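Long-range contacts in MmeI (Methylophilus methylotrophus, PDB 5HR4), which acts as a Type IIL restriction-modification enzyme that binds DNA and probably methylates the exocyclic amino group of adenine with S-adenosyl-L-methionine as methyl donor: residues V625-R630 and Y817-W822; P750-E755 and G803-R808. All blocks are in the same frame, centred on the assembly; numbering follows the deposited sequence.

Contact 1: residues V625-R630 and Y817-W822. With nucleotides of chain B.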
# COMPACT_ATOMS: atom_id res chain seq x y z
N VAL A 625 -4.99 -22.70 9.32
CA VAL A 625 -3.67 -23.01 9.86
C VAL A 625 -2.64 -22.08 9.22
O VAL A 625 -2.61 -21.92 8.00
CB VAL A 625 -3.31 -24.48 9.61
CG1 VAL A 625 -1.86 -24.72 9.89
CG2 VAL A 625 -4.19 -25.39 10.45
N ILE A 626 -1.79 -21.49 10.05
CA ILE A 626 -0.74 -20.59 9.58
C ILE A 626 0.60 -21.29 9.72
O ILE A 626 0.88 -21.92 10.74
CB ILE A 626 -0.74 -19.26 10.36
CG1 ILE A 626 -2.06 -18.52 10.14
CG2 ILE A 626 0.44 -18.41 9.95
CD1 ILE A 626 -2.15 -17.17 10.85
N ALA A 627 1.44 -21.17 8.69
CA ALA A 627 2.80 -21.71 8.72
C ALA A 627 3.73 -20.74 9.45
O ALA A 627 3.82 -19.56 9.07
CB ALA A 627 3.28 -21.98 7.30
N CYS A 628 4.42 -21.22 10.48
CA CYS A 628 5.26 -20.38 11.34
C CYS A 628 6.73 -20.54 10.99
O CYS A 628 7.19 -21.65 10.74
CB CYS A 628 5.07 -20.72 12.82
SG CYS A 628 3.38 -20.64 13.45
N LYS A 629 7.46 -19.43 11.00
CA LYS A 629 8.92 -19.41 11.05
C LYS A 629 9.46 -20.52 11.95
O LYS A 629 8.95 -20.74 13.05
CB LYS A 629 9.39 -18.06 11.59
CG LYS A 629 10.30 -17.21 10.70
CD LYS A 629 10.50 -15.89 11.42
CE LYS A 629 11.35 -14.90 10.65
NZ LYS A 629 11.05 -13.50 11.12
N ARG A 630 10.50 -21.20 11.47
CA ARG A 630 11.20 -22.20 12.26
C ARG A 630 12.69 -22.05 12.02
O ARG A 630 13.12 -21.65 10.93
CB ARG A 630 10.82 -23.64 11.91
CG ARG A 630 9.37 -23.93 11.93
CD ARG A 630 9.12 -25.41 11.81
NE ARG A 630 9.20 -26.07 13.11
CZ ARG A 630 10.13 -26.95 13.44
NH1 ARG A 630 11.04 -27.31 12.55
NH2 ARG A 630 10.13 -27.51 14.65
N TYR A 817 11.44 -23.70 3.35
CA TYR A 817 12.17 -24.95 3.55
C TYR A 817 11.92 -25.56 4.93
O TYR A 817 11.66 -26.76 5.05
CB TYR A 817 13.66 -24.69 3.32
CG TYR A 817 14.57 -25.90 3.32
CD1 TYR A 817 14.61 -26.75 2.23
CD2 TYR A 817 15.44 -26.15 4.38
CE1 TYR A 817 15.46 -27.85 2.19
CE2 TYR A 817 16.29 -27.26 4.37
CZ TYR A 817 16.29 -28.11 3.26
OH TYR A 817 17.13 -29.21 3.20
N ASN A 818 12.00 -24.75 5.98
CA ASN A 818 11.93 -25.31 7.33
C ASN A 818 10.53 -25.76 7.71
O ASN A 818 10.39 -26.56 8.65
CB ASN A 818 12.43 -24.30 8.37
CG ASN A 818 13.92 -24.11 8.32
OD1 ASN A 818 14.64 -24.93 7.75
ND2 ASN A 818 14.39 -23.03 8.92
N THR A 819 9.51 -25.27 7.04
CA THR A 819 8.15 -25.69 7.32
C THR A 819 7.62 -26.64 6.26
O THR A 819 6.43 -26.97 6.27
CB THR A 819 7.24 -24.47 7.44
OG1 THR A 819 7.25 -23.75 6.20
CG2 THR A 819 7.75 -23.57 8.53
N PHE A 820 8.48 -27.08 5.35
CA PHE A 820 8.10 -27.89 4.20
C PHE A 820 7.85 -29.33 4.61
O PHE A 820 8.79 -30.03 5.00
CB PHE A 820 9.19 -27.81 3.12
CG PHE A 820 8.87 -28.62 1.89
CD1 PHE A 820 7.69 -28.41 1.20
CD2 PHE A 820 9.75 -29.57 1.43
CE1 PHE A 820 7.39 -29.15 0.08
CE2 PHE A 820 9.45 -30.32 0.31
CZ PHE A 820 8.28 -30.10 -0.36
N PRO A 821 6.61 -29.82 4.52
CA PRO A 821 6.33 -31.19 4.96
C PRO A 821 6.79 -32.17 3.89
O PRO A 821 6.56 -31.95 2.70
CB PRO A 821 4.81 -31.20 5.13
CG PRO A 821 4.35 -30.29 4.03
CD PRO A 821 5.44 -29.22 3.87
N TRP A 822 7.47 -33.23 4.31
CA TRP A 822 8.12 -34.14 3.36
C TRP A 822 8.30 -35.50 4.02
O TRP A 822 8.99 -35.60 5.04
CB TRP A 822 9.48 -33.59 2.91
CG TRP A 822 10.41 -34.61 2.26
CD1 TRP A 822 11.63 -35.03 2.72
CD2 TRP A 822 10.18 -35.34 1.03
NE1 TRP A 822 12.17 -35.96 1.86
CE2 TRP A 822 11.30 -36.17 0.82
CE3 TRP A 822 9.13 -35.36 0.11
CZ2 TRP A 822 11.40 -37.01 -0.29
CZ3 TRP A 822 9.24 -36.20 -0.99
CH2 TRP A 822 10.37 -37.01 -1.18
P DC B 4 14.54 -15.01 8.60
OP1 DC B 4 14.33 -15.43 10.00
OP2 DC B 4 14.70 -16.02 7.52
O5' DC B 4 13.31 -14.11 8.22
C5' DC B 4 12.76 -14.15 6.91
C4' DC B 4 12.12 -12.82 6.63
O4' DC B 4 13.12 -11.79 6.78
C3' DC B 4 11.48 -12.65 5.26
O3' DC B 4 10.16 -12.10 5.46
C2' DC B 4 12.43 -11.67 4.54
C1' DC B 4 13.13 -10.94 5.67
N1 DC B 4 14.58 -10.58 5.39
C2 DC B 4 15.13 -9.46 6.02
O2 DC B 4 14.42 -8.77 6.76
N3 DC B 4 16.44 -9.16 5.80
C4 DC B 4 17.18 -9.93 5.00
N4 DC B 4 18.45 -9.58 4.81
C5 DC B 4 16.63 -11.08 4.35
C6 DC B 4 15.34 -11.38 4.58
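Y817 opens a tight turn, its carbonyl O accepting a bond from F820 N at 3.2 Å, while its hydroxyl end is bonded to P638 O. The turn brings N818 toward R630. With CG beside its own backbone N (chi1 -73°), N818 directs ND2 to R630 O at 2.7 Å; the carbonyl is met from above its plane, 47° out of it. Asparagine suits the place because a short, flat amide can donate to a backbone carbonyl while its CB rests on R630 CB at 3.9 Å. An alanine here would probably loosen the hold on R630, since the ND2 bond to its carbonyl would be lost. T819 turns CG2 across the aliphatic part of R630, 3.8 Å from its CG, so its methyl faces 625-630 while its hydroxyl turns back to the carbonyl of L815, just before its own segment. In 625-630, the end of the K629 chain runs beside the DC4 phosphate of chain B, and NZ forms a salt bridge with E545. The two loops lie between helices: I626 packs on helix 544-556, V625 and T819 on helix 888-903, and W822 on helix 863-880.

Contact 2: residues P750-E755 and G803-R808. With nucleotides of chain C; nucleotides of chain B.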
# COMPACT_ATOMS: atom_id res chain seq x y z
N PRO A 750 18.13 -19.02 -5.56
CA PRO A 750 18.02 -17.56 -5.58
C PRO A 750 16.94 -17.05 -4.64
O PRO A 750 15.90 -17.68 -4.45
CB PRO A 750 17.65 -17.26 -7.04
CG PRO A 750 18.26 -18.40 -7.80
CD PRO A 750 18.06 -19.60 -6.91
N GLU A 751 17.18 -15.86 -4.07
CA GLU A 751 16.26 -15.37 -3.04
C GLU A 751 15.03 -14.70 -3.64
O GLU A 751 13.90 -15.00 -3.24
CB GLU A 751 17.00 -14.42 -2.11
CG GLU A 751 16.23 -14.09 -0.83
CD GLU A 751 16.12 -12.59 -0.60
OE1 GLU A 751 16.05 -11.84 -1.61
OE2 GLU A 751 16.12 -12.18 0.57
N THR A 752 15.22 -13.81 -4.62
CA THR A 752 14.15 -12.97 -5.16
C THR A 752 14.13 -13.13 -6.67
O THR A 752 15.14 -12.85 -7.33
CB THR A 752 14.39 -11.52 -4.76
OG1 THR A 752 14.53 -11.46 -3.33
CG2 THR A 752 13.27 -10.61 -5.19
N SER A 753 12.99 -13.57 -7.22
CA SER A 753 12.96 -14.01 -8.62
C SER A 753 11.53 -14.07 -9.14
O SER A 753 10.57 -14.23 -8.38
CB SER A 753 13.63 -15.37 -8.80
OG SER A 753 12.96 -16.36 -8.03
N SER A 754 11.41 -14.01 -10.47
CA SER A 754 10.16 -13.69 -11.16
C SER A 754 9.04 -14.69 -10.85
O SER A 754 9.23 -15.91 -10.92
CB SER A 754 10.40 -13.64 -12.67
OG SER A 754 9.23 -13.22 -13.36
N GLU A 755 7.86 -14.18 -10.54
CA GLU A 755 6.75 -15.09 -10.27
C GLU A 755 6.23 -15.75 -11.54
O GLU A 755 5.47 -16.72 -11.43
CB GLU A 755 5.62 -14.36 -9.53
CG GLU A 755 4.92 -13.22 -10.29
CD GLU A 755 5.76 -11.95 -10.43
OE1 GLU A 755 7.01 -12.00 -10.32
OE2 GLU A 755 5.17 -10.88 -10.69
N GLY A 803 7.07 -15.36 1.28
CA GLY A 803 6.72 -13.97 1.15
C GLY A 803 6.94 -13.52 -0.28
O GLY A 803 7.24 -14.32 -1.16
N ARG A 804 6.78 -12.21 -0.50
CA ARG A 804 6.95 -11.68 -1.84
C ARG A 804 7.51 -10.28 -1.74
O ARG A 804 7.38 -9.60 -0.71
CB ARG A 804 5.63 -11.64 -2.64
CG ARG A 804 4.84 -12.93 -2.74
CD ARG A 804 5.36 -13.82 -3.84
NE ARG A 804 4.63 -15.09 -3.92
CZ ARG A 804 3.86 -15.45 -4.94
NH1 ARG A 804 3.71 -14.65 -6.00
NH2 ARG A 804 3.25 -16.63 -4.91
N LEU A 805 8.17 -9.88 -2.83
CA LEU A 805 8.57 -8.50 -3.12
C LEU A 805 7.65 -7.98 -4.22
O LEU A 805 7.81 -8.37 -5.38
CB LEU A 805 10.03 -8.44 -3.56
CG LEU A 805 10.77 -7.10 -3.50
CD1 LEU A 805 12.19 -7.30 -4.02
CD2 LEU A 805 10.09 -6.00 -4.28
N GLU A 806 6.77 -7.04 -3.87
CA GLU A 806 5.55 -6.81 -4.65
C GLU A 806 4.94 -8.18 -4.86
O GLU A 806 4.19 -8.67 -4.00
CB GLU A 806 5.81 -6.10 -5.99
CG GLU A 806 5.80 -4.56 -5.94
CD GLU A 806 5.79 -3.86 -7.33
OE1 GLU A 806 6.30 -4.44 -8.33
OE2 GLU A 806 5.28 -2.71 -7.40
N SER A 807 5.30 -8.85 -5.94
CA SER A 807 4.76 -10.17 -6.24
C SER A 807 5.81 -11.20 -6.64
O SER A 807 5.46 -12.37 -6.77
CB SER A 807 3.70 -10.06 -7.36
OG SER A 807 2.42 -9.68 -6.82
N ARG A 808 7.08 -10.82 -6.83
CA ARG A 808 8.08 -11.82 -7.16
C ARG A 808 8.22 -12.81 -6.00
O ARG A 808 8.00 -12.47 -4.84
CB ARG A 808 9.45 -11.21 -7.45
CG ARG A 808 9.42 -9.81 -7.88
CD ARG A 808 9.18 -9.62 -9.33
NE ARG A 808 8.69 -8.26 -9.48
CZ ARG A 808 7.41 -7.94 -9.36
NH1 ARG A 808 6.51 -8.89 -9.13
NH2 ARG A 808 7.02 -6.67 -9.49
P DG C 6 15.03 -12.18 -12.28
OP1 DG C 6 15.91 -12.07 -13.47
OP2 DG C 6 14.19 -13.39 -12.06
O5' DG C 6 15.78 -11.92 -10.88
C5' DG C 6 17.13 -11.63 -10.82
C4' DG C 6 17.40 -10.42 -9.93
O4' DG C 6 16.37 -9.42 -10.06
C3' DG C 6 17.56 -10.68 -8.44
O3' DG C 6 18.70 -10.00 -8.06
C2' DG C 6 16.33 -10.03 -7.82
C1' DG C 6 16.06 -8.90 -8.79
N9 DG C 6 14.66 -8.52 -8.85
C8 DG C 6 13.67 -9.22 -9.50
N7 DG C 6 12.51 -8.66 -9.42
C5 DG C 6 12.73 -7.51 -8.66
C6 DG C 6 11.82 -6.51 -8.26
O6 DG C 6 10.62 -6.44 -8.48
N1 DG C 6 12.44 -5.53 -7.51
C2 DG C 6 13.78 -5.50 -7.19
N2 DG C 6 14.19 -4.45 -6.46
N3 DG C 6 14.65 -6.44 -7.57
C4 DG C 6 14.05 -7.41 -8.30
P DC B 8 7.51 3.35 -3.09
OP1 DC B 8 7.97 4.52 -2.34
OP2 DC B 8 6.91 3.58 -4.42
O5' DC B 8 8.70 2.30 -3.26
C5' DC B 8 9.00 1.35 -2.24
C4' DC B 8 10.43 0.88 -2.38
O4' DC B 8 10.47 -0.46 -2.97
C3' DC B 8 11.31 1.75 -3.27
O3' DC B 8 12.63 1.77 -2.74
C2' DC B 8 11.26 1.00 -4.61
C1' DC B 8 11.25 -0.45 -4.14
N1 DC B 8 10.61 -1.41 -5.12
C2 DC B 8 11.38 -2.44 -5.71
O2 DC B 8 12.57 -2.54 -5.43
N3 DC B 8 10.79 -3.29 -6.57
C4 DC B 8 9.49 -3.16 -6.86
N4 DC B 8 8.95 -4.02 -7.71
C5 DC B 8 8.69 -2.13 -6.26
C6 DC B 8 9.29 -1.29 -5.41
P DT C 5 10.93 -10.93 -17.08
OP1 DT C 5 11.50 -11.93 -18.01
OP2 DT C 5 9.52 -11.05 -16.61
O5' DT C 5 11.87 -10.85 -15.78
C5' DT C 5 13.09 -10.05 -15.81
C4' DT C 5 13.66 -9.87 -14.41
O4' DT C 5 13.30 -8.55 -13.90
C3' DT C 5 13.12 -10.83 -13.36
O3' DT C 5 14.04 -10.93 -12.37
C2' DT C 5 11.92 -10.06 -12.83
C1' DT C 5 12.62 -8.74 -12.68
N1 DT C 5 11.74 -7.56 -12.37
C2 DT C 5 12.33 -6.47 -11.78
O2 DT C 5 13.51 -6.42 -11.54
N3 DT C 5 11.49 -5.45 -11.49
C4 DT C 5 10.14 -5.39 -11.71
O4 DT C 5 9.49 -4.39 -11.41
C5 DT C 5 9.55 -6.58 -12.33
C7 DT C 5 8.06 -6.64 -12.64
C6 DT C 5 10.38 -7.61 -12.61
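The guanidinium of R808 is sandwiched: the C7 methyl of DT5 of chain C lies over one face, and L805 O stands over the other, off its centre. N7 of DG6 of chain C lies level with the group, at its edge, and R808 NE donates to O6 of DG6 of chain C at 2.8 Å (N-H...O 132°). The carboxylate of E755 runs alongside, its plane only 12° from that of the guanidinium, with OE2 2.9 Å from R808 NH1. E806 OE1 forms a salt bridge with R808 NH2 at 2.6 Å. Two acids thus fix the rotation of the arginine in a salt-bridge network and would probably hold it charged. The same E806 OE1 accepts N4 of DC8 of chain B at 2.8 Å, so arginine and glutamate together read the major-groove edges of one G-C pair, R808 offering a donor and E806 an acceptor.

Both readers sit on a two-residue beta-hairpin joining strands 803-805 and 808-810, whose closing pair is tied by R808 N to L805 O at 2.9 Å and by L805 N to R808 O. Strand 752-753 lies antiparallel to 808-810, completing a small three-stranded sheet. On it T752 crosses L805 at about a right angle, CG2 against CD1 at 3.7 Å; the other methyl of the branched leucine, CD2, packs on DC8. R804 NH1 grips S807 O and steadies the turn, while S807 OG bonds H581. S754 N reaches OP2 of DG6 at 3.3 Å, anchoring the 750-755 segment to the backbone of the strand whose base R808 recognises.

Contacts 1 and 2 both belong to the target recognition domain, their centres 18 Å apart and their nearest atoms about 9 Å from each other without touching. Along the chain the order is 625-630, 750-755, 803-808, 817-822, so contact 1 brackets contact 2 in sequence and joins an early and a late loop of the target recognition region. Strand 808-810, the middle strand of the three-stranded sheet, carries the chain out of contact 2 toward the loop of contact 1. Contact 2 meets both bases and a phosphate, while beside contact 1 K629 approaches a phosphate; contact 1 is the farther from the centre of the chain, its own centre about 27 Å away against about 17 Å for contact 2.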